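Local coordinates for protein germination-specific N-acetylmuramoyl-L-alanine amidase, Autolysin (Clostridioides difficile, PDB 7RAG) that probably hydrolyses the amide bond joining N-acetylmuramic acid to L-alanine in peptidoglycan, as a zinc-dependent amidase that binds the GerS lipoprotein, at residues 123-128 and 153-158; 16-21 and 62-67. One frame throughout, in Å; residues are numbered along the deposited sequence.

Overall arrangement
Both contacts pair parallel strands of one mixed sheet, and each closes a beta-alpha-beta unit. Interaction 2 (16-21 with 62-67) comes first along the chain and joins strand 62-65, outermost within this chain, to strand 18-23; interaction 1 (123-128 with 153-158) joins strand 156-158, outermost on the other side, to strand 122-126. Their centres lie 21 Å apart and their nearest atoms about 12 Å, without touching. The zinc ion, bound by His-25, Glu-41 and His-109, is about 9 Å from the side chain of Arg-158 and about 12 Å from that of Thr-66. Interaction 2 also meets two lipoprotein chains, whereas interaction 1 touches no other protein chain of the assembly.

Interaction 1: 123-128 and 153-158; sequences TFYPKD and REVKPR
A beta-alpha-beta unit, strand 122-126, helix 130-147 and strand 156-158, closes where Phe-124 and Tyr-125 pair in parallel with Lys-156 and Pro-157. Lys-156 uses both its backbone polar atoms, giving its N-H to Thr-123 O (3.3 Å) and accepting a weak bond from Tyr-125 N. Tyr-125 O then receives Arg-158 N, and just past the strand Lys-127 N reaches Arg-158 O at 2.7 Å. Proline suits position 157 because this pattern asks no N-H of it.

The two faces of the pair carry different chemistry. On the Phe-124 face, Arg-158 bends at chi2 (-70°) and chi3 (-68°), which set CD beside CD1 of the aromatic ring and NE beyond its rim. Its CG touches Phe-124 CD1 at 3.5 Å, and NH1 sits above the ring plane, displaced toward the rim. The guanidinium stands 78° from the ring plane, presenting its edge, in a cation-pi contact with Arg-158 CZ 5.0 Å from the Phe-124 centroid. Arginine fits here because CG and CD pack against the CD1 side of the ring while NE is held in a salt bridge to Asp-160, its strongest polar partner. Lys-156 CB adds a contact at 3.9 Å to Phe-124 CD1.

On the other face, the Tyr-125 side chain runs alongside Pro-157 in the same direction. Pro-157 CA stands over the phenol ring in a CH-pi contact, 3.9 Å from the Tyr-125 centroid, and Pro-157 CB meets Tyr-125 CZ at 3.6 Å. Val-155 CG2 approaches Tyr-125 CE2 obliquely at 3.9 Å, a small branched group filling in beside the phenol.

Helix 130-147 packs on the Tyr-125 side through Lys-133 and on Val-155 through Ser-136, while Gln-140 bonds Thr-123 OG1. Beyond the pair, strand 171-178 takes Phe-124 against Leu-173 and Glu-175.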
ATOM      1  N   THR B 123      -1.021  20.840  21.734  1.00 61.84           N
ATOM      2  CA  THR B 123      -2.205  21.268  21.000  1.00 60.95           C
ATOM      3  C   THR B 123      -3.375  21.513  21.952  1.00 57.18           C
ATOM      4  O   THR B 123      -3.496  20.886  23.003  1.00 61.26           O
ATOM      5  CB  THR B 123      -2.588  20.230  19.949  1.00 56.54           C
ATOM      6  OG1 THR B 123      -1.393  19.681  19.397  1.00 60.41           O
ATOM      7  CG2 THR B 123      -3.369  20.869  18.821  1.00 54.68           C
ATOM      8  N   PHE B 124      -4.224  22.460  21.584  1.00 58.74           N
ATOM      9  CA  PHE B 124      -5.412  22.797  22.344  1.00 59.34           C
ATOM     10  C   PHE B 124      -6.591  22.870  21.387  1.00 55.00           C
ATOM     11  O   PHE B 124      -6.434  23.130  20.188  1.00 59.10           O
ATOM     12  CB  PHE B 124      -5.285  24.142  23.077  1.00 57.85           C
ATOM     13  CG  PHE B 124      -4.029  24.301  23.887  1.00 60.09           C
ATOM     14  CD1 PHE B 124      -4.012  23.991  25.232  1.00 65.01           C
ATOM     15  CD2 PHE B 124      -2.881  24.808  23.315  1.00 60.82           C
ATOM     16  CE1 PHE B 124      -2.860  24.165  25.986  1.00 63.48           C
ATOM     17  CE2 PHE B 124      -1.734  24.974  24.059  1.00 60.94           C
ATOM     18  CZ  PHE B 124      -1.722  24.662  25.391  1.00 59.60           C
ATOM     19  N   TYR B 125      -7.775  22.676  21.946  1.00 54.51           N
ATOM     20  CA  TYR B 125      -9.043  22.735  21.241  1.00 55.81           C
ATOM     21  C   TYR B 125     -10.039  23.446  22.143  1.00 57.70           C
ATOM     22  O   TYR B 125      -9.910  23.390  23.372  1.00 56.88           O
ATOM     23  CB  TYR B 125      -9.557  21.329  20.891  1.00 56.93           C
ATOM     24  CG  TYR B 125      -9.941  20.500  22.111  1.00 58.31           C
ATOM     25  CD1 TYR B 125     -11.263  20.449  22.552  1.00 56.46           C
ATOM     26  CD2 TYR B 125      -8.980  19.776  22.817  1.00 60.39           C
ATOM     27  CE1 TYR B 125     -11.615  19.715  23.649  1.00 62.10           C
ATOM     28  CE2 TYR B 125      -9.317  19.034  23.922  1.00 64.03           C
ATOM     29  CZ  TYR B 125     -10.644  19.004  24.333  1.00 67.12           C
ATOM     30  OH  TYR B 125     -11.000  18.260  25.424  1.00 67.96           O
ATOM     31  N   PRO B 126     -11.042  24.111  21.571  1.00 55.59           N
ATOM     32  CA  PRO B 126     -12.019  24.815  22.409  1.00 56.57           C
ATOM     33  C   PRO B 126     -12.872  23.820  23.178  1.00 62.41           C
ATOM     34  O   PRO B 126     -13.371  22.849  22.606  1.00 64.37           O
ATOM     35  CB  PRO B 126     -12.849  25.598  21.390  1.00 58.47           C
ATOM     36  CG  PRO B 126     -12.783  24.762  20.152  1.00 52.93           C
ATOM     37  CD  PRO B 126     -11.422  24.135  20.149  1.00 52.78           C
ATOM     38  N   LYS B 127     -13.056  24.081  24.475  1.00 63.88           N
ATOM     39  CA  LYS B 127     -13.773  23.158  25.350  1.00 66.56           C
ATOM     40  C   LYS B 127     -15.071  22.681  24.701  1.00 66.68           C
ATOM     41  O   LYS B 127     -15.771  23.454  24.044  1.00 64.03           O
ATOM     42  CB  LYS B 127     -14.065  23.833  26.695  1.00 68.42           C
ATOM     43  CG  LYS B 127     -14.706  22.908  27.727  1.00 72.09           C
ATOM     44  CD  LYS B 127     -14.978  23.615  29.068  1.00 77.10           C
ATOM     45  CE  LYS B 127     -16.293  24.401  29.062  1.00 80.30           C
ATOM     46  NZ  LYS B 127     -17.185  24.030  30.216  1.00 80.24           N
ATOM     47  N   ASP B 128     -15.343  21.373  24.827  1.00 66.17           N
ATOM     48  CA  ASP B 128     -16.617  20.745  24.459  1.00 69.73           C
ATOM     49  C   ASP B 128     -16.954  20.822  22.971  1.00 68.28           C
ATOM     50  O   ASP B 128     -18.133  20.780  22.607  1.00 69.92           O
ATOM     51  CB  ASP B 128     -17.785  21.345  25.246  1.00 76.55           C
ATOM     52  CG  ASP B 128     -17.723  21.020  26.714  1.00 76.40           C
ATOM     53  OD1 ASP B 128     -17.210  19.934  27.059  1.00 75.14           O
ATOM     54  OD2 ASP B 128     -18.208  21.851  27.517  1.00 84.00           O
ATOM     55  N   ARG B 153       2.699  14.676  25.841  1.00 76.33           N
ATOM     56  CA  ARG B 153       1.622  15.609  26.130  1.00 76.26           C
ATOM     57  C   ARG B 153       0.321  15.154  25.475  1.00 77.46           C
ATOM     58  O   ARG B 153       0.313  14.578  24.383  1.00 78.78           O
ATOM     59  CB  ARG B 153       1.986  17.007  25.641  1.00 70.31           C
ATOM     60  CG  ARG B 153       3.095  17.677  26.413  1.00 69.78           C
ATOM     61  CD  ARG B 153       3.463  18.984  25.730  1.00 75.52           C
ATOM     62  NE  ARG B 153       4.450  19.757  26.472  1.00 76.33           N
ATOM     63  CZ  ARG B 153       4.159  20.514  27.520  1.00 77.14           C
ATOM     64  NH1 ARG B 153       2.914  20.591  27.952  1.00 70.90           N
ATOM     65  NH2 ARG B 153       5.116  21.183  28.139  1.00 86.69           N
ATOM     66  N   GLU B 154      -0.787  15.412  26.161  1.00 70.63           N
ATOM     67  CA  GLU B 154      -2.121  15.142  25.650  1.00 71.86           C
ATOM     68  C   GLU B 154      -2.791  16.458  25.278  1.00 77.65           C
ATOM     69  O   GLU B 154      -2.438  17.518  25.813  1.00 74.39           O
ATOM     70  CB  GLU B 154      -2.963  14.390  26.684  1.00 74.10           C
ATOM     71  CG  GLU B 154      -2.512  12.950  26.932  1.00 77.95           C
ATOM     72  CD  GLU B 154      -2.956  11.996  25.823  1.00 82.50           C
ATOM     73  OE1 GLU B 154      -3.603  12.468  24.863  1.00 90.33           O
ATOM     74  OE2 GLU B 154      -2.662  10.777  25.906  1.00 82.86           O
ATOM     75  N   VAL B 155      -3.736  16.394  24.329  1.00 79.06           N
ATOM     76  CA  VAL B 155      -4.478  17.592  23.954  1.00 70.54           C
ATOM     77  C   VAL B 155      -5.248  18.086  25.171  1.00 75.04           C
ATOM     78  O   VAL B 155      -5.719  17.297  25.999  1.00 69.48           O
ATOM     79  CB  VAL B 155      -5.417  17.324  22.765  1.00 62.89           C
ATOM     80  CG1 VAL B 155      -4.647  16.741  21.601  1.00 60.66           C
ATOM     81  CG2 VAL B 155      -6.536  16.397  23.167  1.00 59.16           C
ATOM     82  N   LYS B 156      -5.320  19.407  25.320  1.00 74.67           N
ATOM     83  CA  LYS B 156      -5.985  20.009  26.459  1.00 72.49           C
ATOM     84  C   LYS B 156      -7.083  20.938  25.970  1.00 71.82           C
ATOM     85  O   LYS B 156      -6.901  21.621  24.953  1.00 67.78           O
ATOM     86  CB  LYS B 156      -5.000  20.810  27.328  1.00 71.78           C
ATOM     87  CG  LYS B 156      -3.857  20.008  27.929  1.00 71.77           C
ATOM     88  CD  LYS B 156      -4.366  18.967  28.903  1.00 79.36           C
ATOM     89  CE  LYS B 156      -3.235  18.045  29.359  1.00 84.78           C
ATOM     90  NZ  LYS B 156      -3.695  16.637  29.617  1.00 85.20           N
ATOM     91  N   PRO B 157      -8.233  20.965  26.640  1.00 68.00           N
ATOM     92  CA  PRO B 157      -9.257  21.961  26.309  1.00 68.41           C
ATOM     93  C   PRO B 157      -8.892  23.343  26.828  1.00 68.09           C
ATOM     94  O   PRO B 157      -8.168  23.496  27.814  1.00 74.33           O
ATOM     95  CB  PRO B 157     -10.504  21.423  27.018  1.00 72.35           C
ATOM     96  CG  PRO B 157      -9.949  20.710  28.172  1.00 74.33           C
ATOM     97  CD  PRO B 157      -8.710  20.035  27.674  1.00 71.60           C
ATOM     98  N   ARG B 158      -9.416  24.360  26.148  1.00 66.94           N
ATOM     99  CA  ARG B 158      -9.306  25.744  26.587  1.00 66.94           C
ATOM    100  C   ARG B 158     -10.670  26.386  26.435  1.00 68.57           C
ATOM    101  O   ARG B 158     -11.493  25.955  25.628  1.00 68.50           O
ATOM    102  CB  ARG B 158      -8.258  26.528  25.782  1.00 64.94           C
ATOM    103  CG  ARG B 158      -6.835  25.973  25.876  1.00 65.98           C
ATOM    104  CD  ARG B 158      -6.232  26.189  27.265  1.00 70.13           C
ATOM    105  NE  ARG B 158      -5.981  27.602  27.559  1.00 73.85           N
ATOM    106  CZ  ARG B 158      -4.926  28.274  27.106  1.00 74.17           C
ATOM    107  NH1 ARG B 158      -4.035  27.658  26.338  1.00 66.51           N
ATOM    108  NH2 ARG B 158      -4.764  29.561  27.412  1.00 79.21           N
TER

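Interaction 2: 16-21 and 62-67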
ATOM      1  N   ASN B  16     -11.314  19.159  -1.313  1.00 63.93           N
ATOM      2  CA  ASN B  16     -11.221  20.597  -1.607  1.00 65.04           C
ATOM      3  C   ASN B  16     -11.553  21.440  -0.385  1.00 59.25           C
ATOM      4  O   ASN B  16     -12.655  21.938  -0.245  1.00 59.86           O
ATOM      5  CB  ASN B  16     -12.164  20.988  -2.740  1.00 65.46           C
ATOM      6  CG  ASN B  16     -11.700  20.472  -4.082  1.00 68.91           C
ATOM      7  OD1 ASN B  16     -10.626  19.858  -4.185  1.00 69.17           O
ATOM      8  ND2 ASN B  16     -12.504  20.717  -5.125  1.00 63.91           N
ATOM      9  N   LYS B  17     -10.586  21.596   0.497  1.00 58.48           N
ATOM     10  CA  LYS B  17     -10.794  22.268   1.760  1.00 53.18           C
ATOM     11  C   LYS B  17     -10.209  23.673   1.708  1.00 53.85           C
ATOM     12  O   LYS B  17      -9.297  23.959   0.921  1.00 50.65           O
ATOM     13  CB  LYS B  17     -10.161  21.465   2.882  1.00 48.98           C
ATOM     14  CG  LYS B  17     -10.861  20.161   3.104  1.00 54.90           C
ATOM     15  CD  LYS B  17     -12.297  20.414   3.556  1.00 59.79           C
ATOM     16  CE  LYS B  17     -12.812  19.299   4.457  1.00 60.33           C
ATOM     17  NZ  LYS B  17     -13.906  19.774   5.373  1.00 66.56           N
ATOM     18  N   THR B  18     -10.785  24.555   2.520  1.00 48.25           N
ATOM     19  CA  THR B  18     -10.252  25.882   2.750  1.00 44.55           C
ATOM     20  C   THR B  18      -9.925  25.989   4.231  1.00 50.36           C
ATOM     21  O   THR B  18     -10.778  25.704   5.080  1.00 47.69           O
ATOM     22  CB  THR B  18     -11.241  26.961   2.300  1.00 50.99           C
ATOM     23  OG1 THR B  18     -11.505  26.789   0.899  1.00 56.11           O
ATOM     24  CG2 THR B  18     -10.656  28.369   2.501  1.00 46.56           C
ATOM     25  N   ILE B  19      -8.681  26.366   4.529  1.00 46.07           N
ATOM     26  CA  ILE B  19      -8.097  26.281   5.861  1.00 45.26           C
ATOM     27  C   ILE B  19      -7.575  27.653   6.264  1.00 45.49           C
ATOM     28  O   ILE B  19      -6.850  28.293   5.495  1.00 44.38           O
ATOM     29  CB  ILE B  19      -6.971  25.237   5.890  1.00 42.97           C
ATOM     30  CG1 ILE B  19      -7.516  23.912   5.371  1.00 45.68           C
ATOM     31  CG2 ILE B  19      -6.433  25.069   7.293  1.00 46.70           C
ATOM     32  CD1 ILE B  19      -6.773  22.717   5.857  1.00 46.74           C
ATOM     33  N   ILE B  20      -7.936  28.106   7.462  1.00 44.84           N
ATOM     34  CA  ILE B  20      -7.407  29.354   7.998  1.00 45.52           C
ATOM     35  C   ILE B  20      -6.185  29.020   8.831  1.00 46.02           C
ATOM     36  O   ILE B  20      -6.281  28.235   9.784  1.00 45.60           O
ATOM     37  CB  ILE B  20      -8.440  30.113   8.848  1.00 46.57           C
ATOM     38  CG1 ILE B  20      -9.690  30.428   8.037  1.00 46.76           C
ATOM     39  CG2 ILE B  20      -7.841  31.419   9.327  1.00 47.41           C
ATOM     40  CD1 ILE B  20     -10.972  30.534   8.915  1.00 54.82           C
ATOM     41  N   LEU B  21      -5.042  29.615   8.455  1.00 45.54           N
ATOM     42  CA  LEU B  21      -3.813  29.589   9.237  1.00 45.91           C
ATOM     43  C   LEU B  21      -3.544  30.968   9.832  1.00 47.11           C
ATOM     44  O   LEU B  21      -3.491  31.960   9.101  1.00 47.67           O
ATOM     45  CB  LEU B  21      -2.627  29.152   8.384  1.00 45.30           C
ATOM     46  CG  LEU B  21      -2.816  27.870   7.571  1.00 45.28           C
ATOM     47  CD1 LEU B  21      -1.516  27.579   6.780  1.00 43.89           C
ATOM     48  CD2 LEU B  21      -3.257  26.661   8.423  1.00 43.99           C
ATOM     49  N   LEU B  62      -6.957  25.355  -0.161  1.00 43.93           N
ATOM     50  CA  LEU B  62      -6.852  26.805  -0.236  1.00 46.29           C
ATOM     51  C   LEU B  62      -6.596  27.334   1.159  1.00 46.88           C
ATOM     52  O   LEU B  62      -7.289  26.935   2.096  1.00 41.16           O
ATOM     53  CB  LEU B  62      -8.131  27.418  -0.791  1.00 45.78           C
ATOM     54  CG  LEU B  62      -7.960  28.860  -1.219  1.00 49.54           C
ATOM     55  CD1 LEU B  62      -7.038  28.961  -2.441  1.00 50.16           C
ATOM     56  CD2 LEU B  62      -9.305  29.448  -1.531  1.00 53.95           C
ATOM     57  N   VAL B  63      -5.618  28.230   1.303  1.00 46.10           N
ATOM     58  CA  VAL B  63      -5.270  28.766   2.616  1.00 44.14           C
ATOM     59  C   VAL B  63      -5.718  30.220   2.705  1.00 46.38           C
ATOM     60  O   VAL B  63      -5.493  31.010   1.779  1.00 48.18           O
ATOM     61  CB  VAL B  63      -3.770  28.631   2.920  1.00 46.45           C
ATOM     62  CG1 VAL B  63      -3.421  29.368   4.213  1.00 44.74           C
ATOM     63  CG2 VAL B  63      -3.380  27.170   3.031  1.00 43.16           C
ATOM     64  N   ILE B  64      -6.406  30.542   3.803  1.00 48.34           N
ATOM     65  CA  ILE B  64      -6.698  31.899   4.248  1.00 48.30           C
ATOM     66  C   ILE B  64      -5.723  32.214   5.374  1.00 49.49           C
ATOM     67  O   ILE B  64      -5.705  31.518   6.399  1.00 48.53           O
ATOM     68  CB  ILE B  64      -8.146  32.044   4.758  1.00 47.89           C
ATOM     69  CG1 ILE B  64      -9.189  31.668   3.696  1.00 47.81           C
ATOM     70  CG2 ILE B  64      -8.379  33.456   5.288  1.00 47.09           C
ATOM     71  CD1 ILE B  64      -9.222  32.561   2.489  1.00 49.05           C
ATOM     72  N   LEU B  65      -4.938  33.271   5.212  1.00 48.53           N
ATOM     73  CA  LEU B  65      -4.003  33.691   6.243  1.00 50.31           C
ATOM     74  C   LEU B  65      -4.586  34.870   7.007  1.00 48.72           C
ATOM     75  O   LEU B  65      -5.238  35.733   6.419  1.00 53.02           O
ATOM     76  CB  LEU B  65      -2.662  34.078   5.613  1.00 49.91           C
ATOM     77  CG  LEU B  65      -1.869  32.959   4.930  1.00 52.43           C
ATOM     78  CD1 LEU B  65      -0.718  33.538   4.076  1.00 51.48           C
ATOM     79  CD2 LEU B  65      -1.358  31.958   5.976  1.00 45.20           C
ATOM     80  N   THR B  66      -4.371  34.906   8.320  1.00 47.30           N
ATOM     81  CA  THR B  66      -4.624  36.172   9.006  1.00 54.49           C
ATOM     82  C   THR B  66      -3.493  37.159   8.748  1.00 53.56           C
ATOM     83  O   THR B  66      -3.729  38.364   8.629  1.00 52.86           O
ATOM     84  CB  THR B  66      -4.816  35.978  10.511  1.00 51.81           C
ATOM     85  OG1 THR B  66      -3.679  35.295  11.052  1.00 52.39           O
ATOM     86  CG2 THR B  66      -6.078  35.203  10.795  1.00 51.03           C
ATOM     87  N   ARG B  67      -2.260  36.673   8.668  1.00 52.02           N
ATOM     88  CA  ARG B  67      -1.142  37.540   8.353  1.00 56.87           C
ATOM     89  C   ARG B  67      -0.151  36.784   7.488  1.00 57.00           C
ATOM     90  O   ARG B  67       0.086  35.589   7.672  1.00 53.73           O
ATOM     91  CB  ARG B  67      -0.447  38.083   9.609  1.00 54.15           C
ATOM     92  CG  ARG B  67       0.037  37.007  10.544  1.00 57.23           C
ATOM     93  CD  ARG B  67       0.664  37.601  11.778  1.00 51.80           C
ATOM     94  NE  ARG B  67       2.100  37.692  11.609  1.00 61.33           N
ATOM     95  CZ  ARG B  67       3.014  37.077  12.349  1.00 56.85           C
ATOM     96  NH1 ARG B  67       2.674  36.314  13.379  1.00 53.72           N
ATOM     97  NH2 ARG B  67       4.289  37.267  12.050  1.00 64.64           N
TER
HETATM   98  O   HOH W   1      -1.527  34.260   9.540  1.00 49.39           O
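Leu-21 holds CG anti to its carbonyl carbon (chi1 -50°), and Val-63 holds CG1 anti to its backbone N (chi1 172°); the two branches meet at about a right angle, with Leu-21 CD1 3.7 Å from Val-63 CG1. Leu-65 CD2 packs on Leu-21 CB on the same face of the sheet. On the other face Thr-18 CG2 touches Ile-64 CG1 at 3.8 Å, and Ile-20 CG1 rests against Ile-64 CB. Beta-branched residues suit such extended strands. Helix 41-58 meets Leu-21 through Thr-49 and Val-63 through Ile-56 and Glu-57; helix 82-99 meets Ile-64 through Ile-96 and Thr-66 through Arg-93.

Five backbone hydrogen bonds join the parallel strands, from Leu-62 N to Lys-17 O (2.9 Å) through to Thr-66 N to Leu-21 O (3.2 Å). At that last end a water donates to Leu-21 O and to Thr-66 OG1 (2.8 Å). It accepts from Arg-67 N, while OG1 also bonds Asp-22.

Tyr-135 of a lipoprotein chain packs on Thr-18, Leu-62 and Ile-64, and Asn-36 of another lipoprotein chain bonds Leu-65 O. The pairing's interior is apolar, leaving backbone bonds to satisfy its polar atoms; at its end Leu-21 O accepts both Thr-66 N and the water, which the Thr-66 hydroxyl also holds.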